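Long-range contacts in uncharacterized protein (Thermus thermophilus HB8, PDB 4WVC), which probably hydrolyses mannosylglycerate, and also glucosylglycerate, to release glycerate and the free sugar, as a member of glycosyl hydrolase family 63: residues 31-36 and 100-105; 164-169 and 349-354; 198-203 and 343-348. All coordinates share one frame; numbering follows the deposited sequence.

Contact 1 (31-36 and 100-105); sequences QWLWDS and GITQPP. With DGY ((2R)-2,3-dihydroxypropanoic acid), chain E; TRS (2-amino-2-hydroxymethyl-propane-1,3-diol), chain D.
The side-chain amide of Gln-103 joins the two segments and the pocket at once. Its OE1 accepts the backbone N-H of Trp-34 at 3.0 Å; the N-H...O angle of 172° shows an almost straight bond, with the donor tilted 22° from the carbonyl plane. Its NE2, at the edge of the Trp-32 ring, points the other way and donates to O1 of the bound Tris, 2.9 Å off. That hydroxyl in turn donates to Asp-35 OD1 (2.7 Å) and receives a longer bond from Trp-34 NE1, so three side chains grip one oxygen. Trp-32 NE1 reaches the glycerate instead, donating to its O4 at 3.0 Å. Tris probably comes from the crystallisation liquor, yet it lies among residues assigned to substrate binding in a near-identical protein, which is consistent with its marking the sugar subsite beside the glycerate.

Behind this shell, Pro-104 lays CG over one face of the Trp-34 six-membered ring, a CH-pi contact 4.1 Å from the centroid. Leu-33, its CG anti to the backbone N (chi1 -173°), runs antiparallel to the Gln-103 side chain and sends CD2 to 3.4 Å from Pro-104 O.

The contact joins the start of helix 33-43, with Trp-32 at its N-cap position, to the loop before helix 107-117; Pro-104 packs on helix 235-255, and Thr-102 on helix 121-146.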
loop_
_atom_site.group_PDB
_atom_site.type_symbol
_atom_site.label_atom_id
_atom_site.label_comp_id
_atom_site.label_asym_id
_atom_site.label_seq_id
_atom_site.Cartn_x
_atom_site.Cartn_y
_atom_site.Cartn_z
ATOM N N GLN A 31 16.881 -21.257 -27.098
ATOM C CA GLN A 31 16.707 -20.705 -25.744
ATOM C C GLN A 31 15.518 -19.750 -25.673
ATOM O O GLN A 31 15.462 -18.795 -26.430
ATOM C CB GLN A 31 17.960 -19.956 -25.279
ATOM C CG GLN A 31 17.896 -19.578 -23.816
ATOM C CD GLN A 31 19.192 -19.012 -23.321
ATOM O OE1 GLN A 31 19.980 -18.499 -24.095
ATOM N NE2 GLN A 31 19.433 -19.120 -22.019
ATOM N N TRP A 32 14.584 -20.017 -24.761
ATOM C CA TRP A 32 13.473 -19.102 -24.464
ATOM C C TRP A 32 13.739 -18.308 -23.178
ATOM O O TRP A 32 14.394 -18.798 -22.231
ATOM C CB TRP A 32 12.144 -19.851 -24.377
ATOM C CG TRP A 32 11.332 -19.858 -25.630
ATOM C CD1 TRP A 32 10.217 -19.104 -25.886
ATOM C CD2 TRP A 32 11.541 -20.663 -26.780
ATOM N NE1 TRP A 32 9.734 -19.384 -27.138
ATOM C CE2 TRP A 32 10.528 -20.341 -27.706
ATOM C CE3 TRP A 32 12.504 -21.629 -27.135
ATOM C CZ2 TRP A 32 10.445 -20.944 -28.960
ATOM C CZ3 TRP A 32 12.410 -22.227 -28.373
ATOM C CH2 TRP A 32 11.396 -21.884 -29.268
ATOM N N LEU A 33 13.235 -17.079 -23.159
ATOM C CA LEU A 33 13.485 -16.141 -22.072
ATOM C C LEU A 33 12.900 -16.594 -20.718
ATOM O O LEU A 33 13.672 -16.869 -19.786
ATOM C CB LEU A 33 12.954 -14.737 -22.437
ATOM C CG LEU A 33 13.249 -13.559 -21.491
ATOM C CD1 LEU A 33 13.114 -12.255 -22.268
ATOM C CD2 LEU A 33 12.319 -13.526 -20.287
ATOM N N TRP A 34 11.572 -16.643 -20.567
ATOM C CA TRP A 34 11.022 -16.977 -19.228
ATOM C C TRP A 34 11.134 -18.445 -18.941
ATOM O O TRP A 34 11.172 -18.818 -17.797
ATOM C CB TRP A 34 9.609 -16.456 -18.964
ATOM C CG TRP A 34 8.436 -17.154 -19.607
ATOM C CD1 TRP A 34 8.418 -17.844 -20.783
ATOM C CD2 TRP A 34 7.084 -17.144 -19.126
ATOM N NE1 TRP A 34 7.144 -18.285 -21.050
ATOM C CE2 TRP A 34 6.309 -17.875 -20.040
ATOM C CE3 TRP A 34 6.462 -16.609 -17.996
ATOM C CZ2 TRP A 34 4.952 -18.052 -19.865
ATOM C CZ3 TRP A 34 5.113 -16.803 -17.822
ATOM C CH2 TRP A 34 4.371 -17.506 -18.738
ATOM N N ASP A 35 11.245 -19.266 -19.990
ATOM C CA ASP A 35 11.593 -20.683 -19.818
ATOM C C ASP A 35 12.905 -20.797 -19.093
ATOM O O ASP A 35 12.985 -21.496 -18.091
ATOM C CB ASP A 35 11.649 -21.459 -21.152
ATOM C CG ASP A 35 10.276 -21.636 -21.803
ATOM O OD1 ASP A 35 9.689 -20.598 -22.198
ATOM O OD2 ASP A 35 9.787 -22.805 -21.931
ATOM N N SER A 36 13.934 -20.097 -19.566
ATOM C CA SER A 36 15.273 -20.219 -18.954
ATOM C C SER A 36 15.365 -19.735 -17.518
ATOM O O SER A 36 16.209 -20.235 -16.755
ATOM C CB SER A 36 16.348 -19.532 -19.805
ATOM O OG SER A 36 16.711 -20.340 -20.928
ATOM N N GLY A 100 12.541 -10.613 -32.280
ATOM C CA GLY A 100 12.442 -9.169 -32.152
ATOM C C GLY A 100 11.471 -8.744 -31.072
ATOM O O GLY A 100 11.158 -7.558 -30.978
ATOM N N ILE A 101 10.987 -9.687 -30.260
ATOM C CA ILE A 101 10.013 -9.377 -29.192
ATOM C C ILE A 101 10.522 -9.916 -27.867
ATOM O O ILE A 101 11.494 -10.688 -27.845
ATOM C CB ILE A 101 8.636 -9.986 -29.482
ATOM C CG1 ILE A 101 8.774 -11.482 -29.770
ATOM C CG2 ILE A 101 7.960 -9.291 -30.666
ATOM C CD1 ILE A 101 7.458 -12.209 -29.681
ATOM N N THR A 102 9.869 -9.528 -26.761
ATOM C CA THR A 102 10.337 -9.910 -25.423
ATOM C C THR A 102 9.354 -10.900 -24.767
ATOM O O THR A 102 8.460 -11.419 -25.424
ATOM C CB THR A 102 10.635 -8.671 -24.544
ATOM O OG1 THR A 102 11.282 -9.078 -23.343
ATOM C CG2 THR A 102 9.365 -7.899 -24.156
ATOM N N GLN A 103 9.599 -11.237 -23.511
ATOM C CA GLN A 103 8.764 -12.159 -22.765
ATOM C C GLN A 103 8.689 -11.737 -21.295
ATOM O O GLN A 103 9.397 -10.821 -20.881
ATOM C CB GLN A 103 9.292 -13.602 -22.892
ATOM C CG GLN A 103 8.376 -14.524 -23.670
ATOM C CD GLN A 103 8.813 -15.978 -23.606
ATOM O OE1 GLN A 103 9.837 -16.338 -22.988
ATOM N NE2 GLN A 103 8.007 -16.835 -24.185
ATOM N N PRO A 104 7.838 -12.413 -20.486
ATOM C CA PRO A 104 7.616 -11.860 -19.149
ATOM C C PRO A 104 8.893 -11.775 -18.348
ATOM O O PRO A 104 9.630 -12.758 -18.269
ATOM C CB PRO A 104 6.631 -12.833 -18.541
ATOM C CG PRO A 104 5.847 -13.322 -19.716
ATOM C CD PRO A 104 6.869 -13.471 -20.805
ATOM N N PRO A 105 9.183 -10.601 -17.776
ATOM C CA PRO A 105 10.500 -10.364 -17.162
ATOM C C PRO A 105 10.626 -10.950 -15.761
ATOM O O PRO A 105 10.886 -10.227 -14.783
ATOM C CB PRO A 105 10.579 -8.834 -17.121
ATOM C CG PRO A 105 9.165 -8.411 -16.907
ATOM C CD PRO A 105 8.348 -9.387 -17.728
HETATM C C1 DGY E . 5.707 -21.126 -29.668
HETATM O O1 DGY E . 4.638 -21.763 -29.419
HETATM O O2 DGY E . 6.277 -21.092 -30.783
HETATM C C2 DGY E . 6.358 -20.349 -28.566
HETATM O O3 DGY E . 5.434 -20.220 -27.474
HETATM C C3 DGY E . 6.778 -18.975 -29.085
HETATM O O4 DGY E . 7.119 -18.109 -27.991
HETATM C C TRS D . 6.408 -21.436 -24.047
HETATM C C1 TRS D . 6.913 -20.272 -24.842
HETATM C C2 TRS D . 6.721 -22.848 -24.402
HETATM C C3 TRS D . 5.833 -21.022 -22.654
HETATM N N TRS D . 5.071 -21.484 -24.732
HETATM O O1 TRS D . 7.850 -19.721 -23.902
HETATM O O2 TRS D . 7.860 -23.129 -23.583
HETATM O O3 TRS D . 4.852 -20.016 -22.926
#

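Contact 2 (164-169 and 349-354); sequences MDNSPA and YWRGPV. With DGY ((2R)-2,3-dihydroxypropanoic acid), chain E.
Trp-350 lies against the turn 164-167. Its CB is near Asn-166 OD1, which also accepts the backbone N-H of Trp-350 at 3.0 Å, in the carbonyl plane and on a lone pair. With CG anti to the carbonyl carbon (chi1 -70°), the five-membered ring presents its face to Met-164 CA, which stands 3.3 Å from the ring centroid and only 3° off the normal, a well-centred CH-pi contact. CG and NE1 of the indole each lie 3.5 Å from Met-164 CA, and CD1 also meets the backbone N of Asp-165. Farther out, CD2 and CE3 meet Met-164 CB and CG, CH2 meets CG, and CZ3 approaches SD, whose oblique position 4.4 Å from the six-membered centroid makes a Met-aromatic contact. With an alanine here in place of the indole, Met-164 would probably lose the flat surface it rests on, and the turn bearing Asp-165 would be likely to shift.

Asp-165, the probable proton donor, accepts a bond at OD2 from the glycerate hydroxyl O3 (2.6 Å). Tyr-349 OH lies 3.3 Å from Asp-165 OD2. Glycerate O1 is 3.0 Å from Tyr-349 OH.

Farther along the segment, Arg-351 NH1 donates to Asn-166 O at 2.8 Å, and Pro-168 CG covers one guanidinium face. A water spans Ser-167 OG and Trp-350 O.

The contact joins the loop between helices 121-146 and 171-175 to the one preceding helix 356-368, whose Val-358 touches both Met-164 and Trp-350; as in this family, the helices probably form an (alpha/alpha)6 barrel whose pocket these loops line.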
loop_
_atom_site.group_PDB
_atom_site.type_symbol
_atom_site.label_atom_id
_atom_site.label_comp_id
_atom_site.label_asym_id
_atom_site.label_seq_id
_atom_site.Cartn_x
_atom_site.Cartn_y
_atom_site.Cartn_z
ATOM N N MET A 164 1.721 -16.591 -23.075
ATOM C CA MET A 164 0.453 -17.302 -23.006
ATOM C C MET A 164 -0.263 -17.073 -24.323
ATOM O O MET A 164 -1.254 -16.367 -24.391
ATOM C CB MET A 164 -0.375 -16.790 -21.833
ATOM C CG MET A 164 0.392 -16.731 -20.525
ATOM S SD MET A 164 -0.681 -16.304 -19.146
ATOM C CE MET A 164 0.549 -16.399 -17.817
ATOM N N ASP A 165 0.260 -17.746 -25.345
ATOM C CA ASP A 165 0.135 -17.357 -26.735
ATOM C C ASP A 165 -1.277 -17.263 -27.260
ATOM O O ASP A 165 -1.597 -16.315 -27.979
ATOM C CB ASP A 165 0.896 -18.341 -27.627
ATOM C CG ASP A 165 2.319 -18.557 -27.196
ATOM O OD1 ASP A 165 2.733 -18.011 -26.139
ATOM O OD2 ASP A 165 3.010 -19.316 -27.915
ATOM N N ASN A 166 -2.109 -18.252 -26.950
ATOM C CA ASN A 166 -3.477 -18.260 -27.457
ATOM C C ASN A 166 -4.515 -18.057 -26.360
ATOM O O ASN A 166 -5.647 -18.562 -26.445
ATOM C CB ASN A 166 -3.760 -19.523 -28.284
ATOM C CG ASN A 166 -3.823 -20.779 -27.445
ATOM O OD1 ASN A 166 -3.253 -20.836 -26.360
ATOM N ND2 ASN A 166 -4.523 -21.792 -27.938
ATOM N N SER A 167 -4.147 -17.285 -25.343
ATOM C CA SER A 167 -5.086 -16.977 -24.252
ATOM C C SER A 167 -6.352 -16.365 -24.826
ATOM O O SER A 167 -6.289 -15.512 -25.712
ATOM C CB SER A 167 -4.476 -16.010 -23.237
ATOM O OG SER A 167 -5.444 -15.625 -22.281
ATOM N N PRO A 168 -7.516 -16.798 -24.335
ATOM C CA PRO A 168 -8.714 -16.192 -24.910
ATOM C C PRO A 168 -8.803 -14.667 -24.708
ATOM O O PRO A 168 -9.520 -14.026 -25.452
ATOM C CB PRO A 168 -9.857 -16.922 -24.200
ATOM C CG PRO A 168 -9.249 -18.235 -23.780
ATOM C CD PRO A 168 -7.838 -17.899 -23.417
ATOM N N ALA A 169 -8.065 -14.088 -23.748
ATOM C CA ALA A 169 -8.021 -12.618 -23.604
ATOM C C ALA A 169 -7.556 -11.904 -24.891
ATOM O O ALA A 169 -8.008 -10.804 -25.176
ATOM C CB ALA A 169 -7.149 -12.224 -22.425
ATOM N N TYR A 349 -3.701 -25.555 -25.056
ATOM C CA TYR A 349 -2.607 -24.612 -24.769
ATOM C C TYR A 349 -2.866 -23.679 -23.561
ATOM O O TYR A 349 -2.732 -24.107 -22.415
ATOM C CB TYR A 349 -2.249 -23.845 -26.058
ATOM C CG TYR A 349 -0.806 -23.416 -26.251
ATOM C CD1 TYR A 349 0.235 -24.067 -25.597
ATOM C CD2 TYR A 349 -0.472 -22.421 -27.175
ATOM C CE1 TYR A 349 1.551 -23.712 -25.804
ATOM C CE2 TYR A 349 0.857 -22.066 -27.394
ATOM C CZ TYR A 349 1.870 -22.733 -26.704
ATOM O OH TYR A 349 3.224 -22.417 -26.859
ATOM N N TRP A 350 -3.222 -22.416 -23.807
ATOM C CA TRP A 350 -3.482 -21.455 -22.722
ATOM C C TRP A 350 -4.982 -21.118 -22.633
ATOM O O TRP A 350 -5.375 -20.119 -22.040
ATOM C CB TRP A 350 -2.644 -20.190 -22.925
ATOM C CG TRP A 350 -1.196 -20.402 -22.696
ATOM C CD1 TRP A 350 -0.250 -20.629 -23.622
ATOM C CD2 TRP A 350 -0.523 -20.353 -21.445
ATOM N NE1 TRP A 350 0.988 -20.766 -23.042
ATOM C CE2 TRP A 350 0.848 -20.604 -21.697
ATOM C CE3 TRP A 350 -0.943 -20.133 -20.120
ATOM C CZ2 TRP A 350 1.798 -20.652 -20.687
ATOM C CZ3 TRP A 350 0.013 -20.180 -19.114
ATOM C CH2 TRP A 350 1.368 -20.437 -19.404
ATOM N N ARG A 351 -5.818 -21.969 -23.210
ATOM C CA ARG A 351 -7.263 -21.770 -23.159
ATOM C C ARG A 351 -7.954 -22.750 -22.193
ATOM O O ARG A 351 -9.155 -23.046 -22.343
ATOM C CB ARG A 351 -7.856 -21.867 -24.578
ATOM C CG ARG A 351 -7.177 -20.965 -25.592
ATOM C CD ARG A 351 -7.657 -21.186 -27.040
ATOM N NE ARG A 351 -8.962 -20.572 -27.281
ATOM C CZ ARG A 351 -9.164 -19.291 -27.595
ATOM N NH1 ARG A 351 -8.158 -18.438 -27.697
ATOM N NH2 ARG A 351 -10.390 -18.857 -27.775
ATOM N N GLY A 352 -7.222 -23.251 -21.197
ATOM C CA GLY A 352 -7.800 -24.164 -20.220
ATOM C C GLY A 352 -6.838 -25.040 -19.460
ATOM O O GLY A 352 -7.025 -25.248 -18.271
ATOM N N PRO A 353 -5.823 -25.602 -20.140
ATOM C CA PRO A 353 -4.904 -26.490 -19.451
ATOM C C PRO A 353 -4.225 -25.891 -18.230
ATOM O O PRO A 353 -4.105 -24.683 -18.116
ATOM C CB PRO A 353 -3.867 -26.803 -20.535
ATOM C CG PRO A 353 -4.654 -26.812 -21.776
ATOM C CD PRO A 353 -5.648 -25.699 -21.603
ATOM N N VAL A 354 -3.774 -26.773 -17.345
ATOM C CA VAL A 354 -3.039 -26.419 -16.170
ATOM C C VAL A 354 -1.547 -26.346 -16.518
ATOM O O VAL A 354 -1.020 -27.220 -17.218
ATOM C CB VAL A 354 -3.214 -27.503 -15.094
ATOM C CG1 VAL A 354 -2.283 -27.265 -13.912
ATOM C CG2 VAL A 354 -4.655 -27.582 -14.644
HETATM C C1 DGY E . 5.707 -21.126 -29.668
HETATM O O1 DGY E . 4.638 -21.763 -29.419
HETATM O O2 DGY E . 6.277 -21.092 -30.783
HETATM C C2 DGY E . 6.358 -20.349 -28.566
HETATM O O3 DGY E . 5.434 -20.220 -27.474
HETATM C C3 DGY E . 6.778 -18.975 -29.085
HETATM O O4 DGY E . 7.119 -18.109 -27.991
HETATM O O HOH W 1 -4.854 -17.854 -20.884
#

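Contact 3 (198-203 and 343-348); sequences RPRKED and FFEPGR. With DGY ((2R)-2,3-dihydroxypropanoic acid), chain E.
Two guanidinium groups and a carboxylate meet where Arg-200, Arg-348 and Glu-345 come together. Over one face of the Arg-348 guanidinium lies Arg-200 NE, 3.5 Å above the plane and offset toward the rim, the two planes being inclined by 48°. At the edge of the Arg-348 group, NH1 donates to the backbone Arg-198 O at 2.8 Å, nearly along the C=O axis, while NE donates to Glu-345 OE2 (2.9 Å), which is met from above its carboxylate plane. The same OE2 lies over the face of the Arg-200 guanidinium, 3.1 Å from NH2; no N-H points at it, so this salt bridge rests on charge alone. Glu-345 OE2 is thus shared by the two arginines, and its negative charge probably helps hold the guanidinium groups together, while its OE1 pairs with Arg-351.

A bend in Arg-348 at chi3 (-74°) turns its guanidinium toward Arg-198 O. The CB of Arg-198 points away from 343-348, and the chain, bent at chi2 and chi3, brings NH2 to the glycerate carboxylate, where it donates to O1 at 2.7 Å with an N-H...O angle of 162°. Asp-189 and Tyr-28 hold its NE and NH1, and Tyr-349 adds a cation-pi contact. The backbone of this substrate-binding arginine is therefore tied to the surface salt-bridge network.

Arg-200 is at the N-cap position of helix 201-216, its N-H bonded to Asp-203 OD2; the contact links the approach to that helix with the turn 345-348, in the loop between helices 313-329 and 356-368.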
loop_
_atom_site.group_PDB
_atom_site.type_symbol
_atom_site.label_atom_id
_atom_site.label_comp_id
_atom_site.label_asym_id
_atom_site.label_seq_id
_atom_site.Cartn_x
_atom_site.Cartn_y
_atom_site.Cartn_z
ATOM N N ARG A 198 -2.618 -27.167 -29.876
ATOM C CA ARG A 198 -1.853 -25.983 -30.270
ATOM C C ARG A 198 -2.769 -24.888 -30.791
ATOM O O ARG A 198 -3.967 -25.099 -30.949
ATOM C CB ARG A 198 -0.896 -26.387 -31.381
ATOM C CG ARG A 198 0.134 -27.414 -30.962
ATOM C CD ARG A 198 1.139 -26.817 -30.003
ATOM N NE ARG A 198 1.777 -25.623 -30.555
ATOM C CZ ARG A 198 2.641 -24.838 -29.902
ATOM N NH1 ARG A 198 3.003 -25.113 -28.667
ATOM N NH2 ARG A 198 3.172 -23.785 -30.520
ATOM N N PRO A 199 -2.221 -23.698 -31.064
ATOM C CA PRO A 199 -3.114 -22.665 -31.632
ATOM C C PRO A 199 -3.605 -22.989 -33.048
ATOM O O PRO A 199 -2.950 -23.702 -33.797
ATOM C CB PRO A 199 -2.241 -21.408 -31.641
ATOM C CG PRO A 199 -1.160 -21.678 -30.652
ATOM C CD PRO A 199 -0.895 -23.150 -30.747
ATOM N N ARG A 200 -4.766 -22.457 -33.386
ATOM C CA ARG A 200 -5.377 -22.683 -34.677
ATOM C C ARG A 200 -4.683 -21.820 -35.709
ATOM O O ARG A 200 -3.925 -20.917 -35.362
ATOM C CB ARG A 200 -6.859 -22.357 -34.597
ATOM C CG ARG A 200 -7.598 -23.256 -33.627
ATOM C CD ARG A 200 -9.071 -22.928 -33.559
ATOM N NE ARG A 200 -9.813 -24.009 -32.898
ATOM C CZ ARG A 200 -10.855 -23.844 -32.088
ATOM N NH1 ARG A 200 -11.279 -22.621 -31.773
ATOM N NH2 ARG A 200 -11.462 -24.904 -31.559
ATOM N N LYS A 201 -4.932 -22.090 -36.986
ATOM C CA LYS A 201 -4.203 -21.407 -38.049
ATOM C C LYS A 201 -4.532 -19.920 -38.069
ATOM O O LYS A 201 -3.637 -19.108 -38.276
ATOM C CB LYS A 201 -4.557 -22.043 -39.406
ATOM C CG LYS A 201 -3.797 -21.541 -40.646
ATOM C CD LYS A 201 -4.266 -22.171 -41.962
ATOM C CE LYS A 201 -5.710 -21.829 -42.311
ATOM N NZ LYS A 201 -5.943 -20.372 -42.520
ATOM N N GLU A 202 -5.801 -19.578 -37.823
ATOM C CA GLU A 202 -6.220 -18.186 -37.725
ATOM C C GLU A 202 -5.339 -17.439 -36.743
ATOM O O GLU A 202 -5.006 -16.284 -36.949
ATOM C CB GLU A 202 -7.673 -18.052 -37.262
ATOM C CG GLU A 202 -8.710 -18.157 -38.363
ATOM C CD GLU A 202 -10.100 -17.671 -37.945
ATOM O OE1 GLU A 202 -10.190 -16.590 -37.296
ATOM O OE2 GLU A 202 -11.109 -18.339 -38.298
ATOM N N ASP A 203 -4.976 -18.115 -35.663
ATOM C CA ASP A 203 -4.056 -17.557 -34.692
ATOM C C ASP A 203 -2.686 -17.356 -35.309
ATOM O O ASP A 203 -2.167 -16.231 -35.285
ATOM C CB ASP A 203 -3.960 -18.449 -33.450
ATOM C CG ASP A 203 -5.289 -18.606 -32.742
ATOM O OD1 ASP A 203 -5.952 -17.588 -32.470
ATOM O OD2 ASP A 203 -5.667 -19.750 -32.456
ATOM N N PHE A 343 -15.003 -20.003 -23.836
ATOM C CA PHE A 343 -13.751 -20.230 -24.553
ATOM C C PHE A 343 -12.923 -21.372 -23.959
ATOM O O PHE A 343 -11.881 -21.717 -24.515
ATOM C CB PHE A 343 -12.864 -18.965 -24.558
ATOM C CG PHE A 343 -13.579 -17.697 -24.951
ATOM C CD1 PHE A 343 -14.079 -17.535 -26.246
ATOM C CD2 PHE A 343 -13.697 -16.634 -24.049
ATOM C CE1 PHE A 343 -14.705 -16.359 -26.624
ATOM C CE2 PHE A 343 -14.333 -15.458 -24.423
ATOM C CZ PHE A 343 -14.842 -15.323 -25.707
ATOM N N PHE A 344 -13.362 -21.940 -22.836
ATOM C CA PHE A 344 -12.653 -23.064 -22.176
ATOM C C PHE A 344 -12.406 -24.284 -23.102
ATOM O O PHE A 344 -13.335 -24.840 -23.661
ATOM C CB PHE A 344 -13.433 -23.497 -20.922
ATOM C CG PHE A 344 -12.807 -24.639 -20.192
ATOM C CD1 PHE A 344 -11.543 -24.490 -19.628
ATOM C CD2 PHE A 344 -13.451 -25.867 -20.090
ATOM C CE1 PHE A 344 -10.935 -25.534 -18.971
ATOM C CE2 PHE A 344 -12.843 -26.931 -19.439
ATOM C CZ PHE A 344 -11.586 -26.753 -18.862
ATOM N N GLU A 345 -11.146 -24.646 -23.306
ATOM C CA GLU A 345 -10.781 -25.795 -24.121
ATOM C C GLU A 345 -9.749 -26.611 -23.361
ATOM O O GLU A 345 -8.594 -26.219 -23.307
ATOM C CB GLU A 345 -10.209 -25.341 -25.461
ATOM C CG GLU A 345 -11.237 -24.677 -26.377
ATOM C CD GLU A 345 -10.617 -24.227 -27.680
ATOM O OE1 GLU A 345 -10.250 -23.030 -27.786
ATOM O OE2 GLU A 345 -10.478 -25.068 -28.589
ATOM N N PRO A 346 -10.160 -27.733 -22.763
ATOM C CA PRO A 346 -9.344 -28.339 -21.708
ATOM C C PRO A 346 -7.996 -28.907 -22.171
ATOM O O PRO A 346 -7.191 -29.252 -21.328
ATOM C CB PRO A 346 -10.245 -29.460 -21.168
ATOM C CG PRO A 346 -11.245 -29.734 -22.254
ATOM C CD PRO A 346 -11.452 -28.420 -22.940
ATOM N N GLY A 347 -7.777 -29.029 -23.490
ATOM C CA GLY A 347 -6.514 -29.499 -24.052
ATOM C C GLY A 347 -5.706 -28.489 -24.873
ATOM O O GLY A 347 -4.550 -28.756 -25.180
ATOM N N ARG A 348 -6.286 -27.329 -25.210
ATOM C CA ARG A 348 -5.676 -26.395 -26.185
ATOM C C ARG A 348 -4.881 -25.212 -25.574
ATOM O O ARG A 348 -5.329 -24.043 -25.594
ATOM C CB ARG A 348 -6.741 -25.861 -27.153
ATOM C CG ARG A 348 -6.166 -25.219 -28.419
ATOM C CD ARG A 348 -7.261 -24.612 -29.297
ATOM N NE ARG A 348 -8.058 -25.620 -30.019
ATOM C CZ ARG A 348 -7.649 -26.308 -31.098
ATOM N NH1 ARG A 348 -6.442 -26.140 -31.617
ATOM N NH2 ARG A 348 -8.465 -27.173 -31.678
HETATM C C1 DGY E . 5.707 -21.126 -29.668
HETATM O O1 DGY E . 4.638 -21.763 -29.419
HETATM O O2 DGY E . 6.277 -21.092 -30.783
HETATM C C2 DGY E . 6.358 -20.349 -28.566
HETATM O O3 DGY E . 5.434 -20.220 -27.474
HETATM C C3 DGY E . 6.778 -18.975 -29.085
HETATM O O4 DGY E . 7.119 -18.109 -27.991
#

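Contacts 1 and 2 are buried, whereas contact 3 is only partly so and reaches the surface through Arg-200. Their chemistry follows: proline packing and an amide-to-backbone bond, with an acid turned to the pocket, in contact 1; indole packing, an acid at the ligand and an arginine bonded to a backbone carbonyl in contact 2; clustered charges in contact 3. Contacts 2 and 3 share the loop before helix 356-368, bridged by the Arg-351 to Glu-345 salt bridge; contact 1, on other elements, reaches contact 2 through Trp-34 against Met-164 and Trp-350. Contacts 1 and 3 do not touch, yet all three hold the same glycerate, at its O4, O3 and carboxylate.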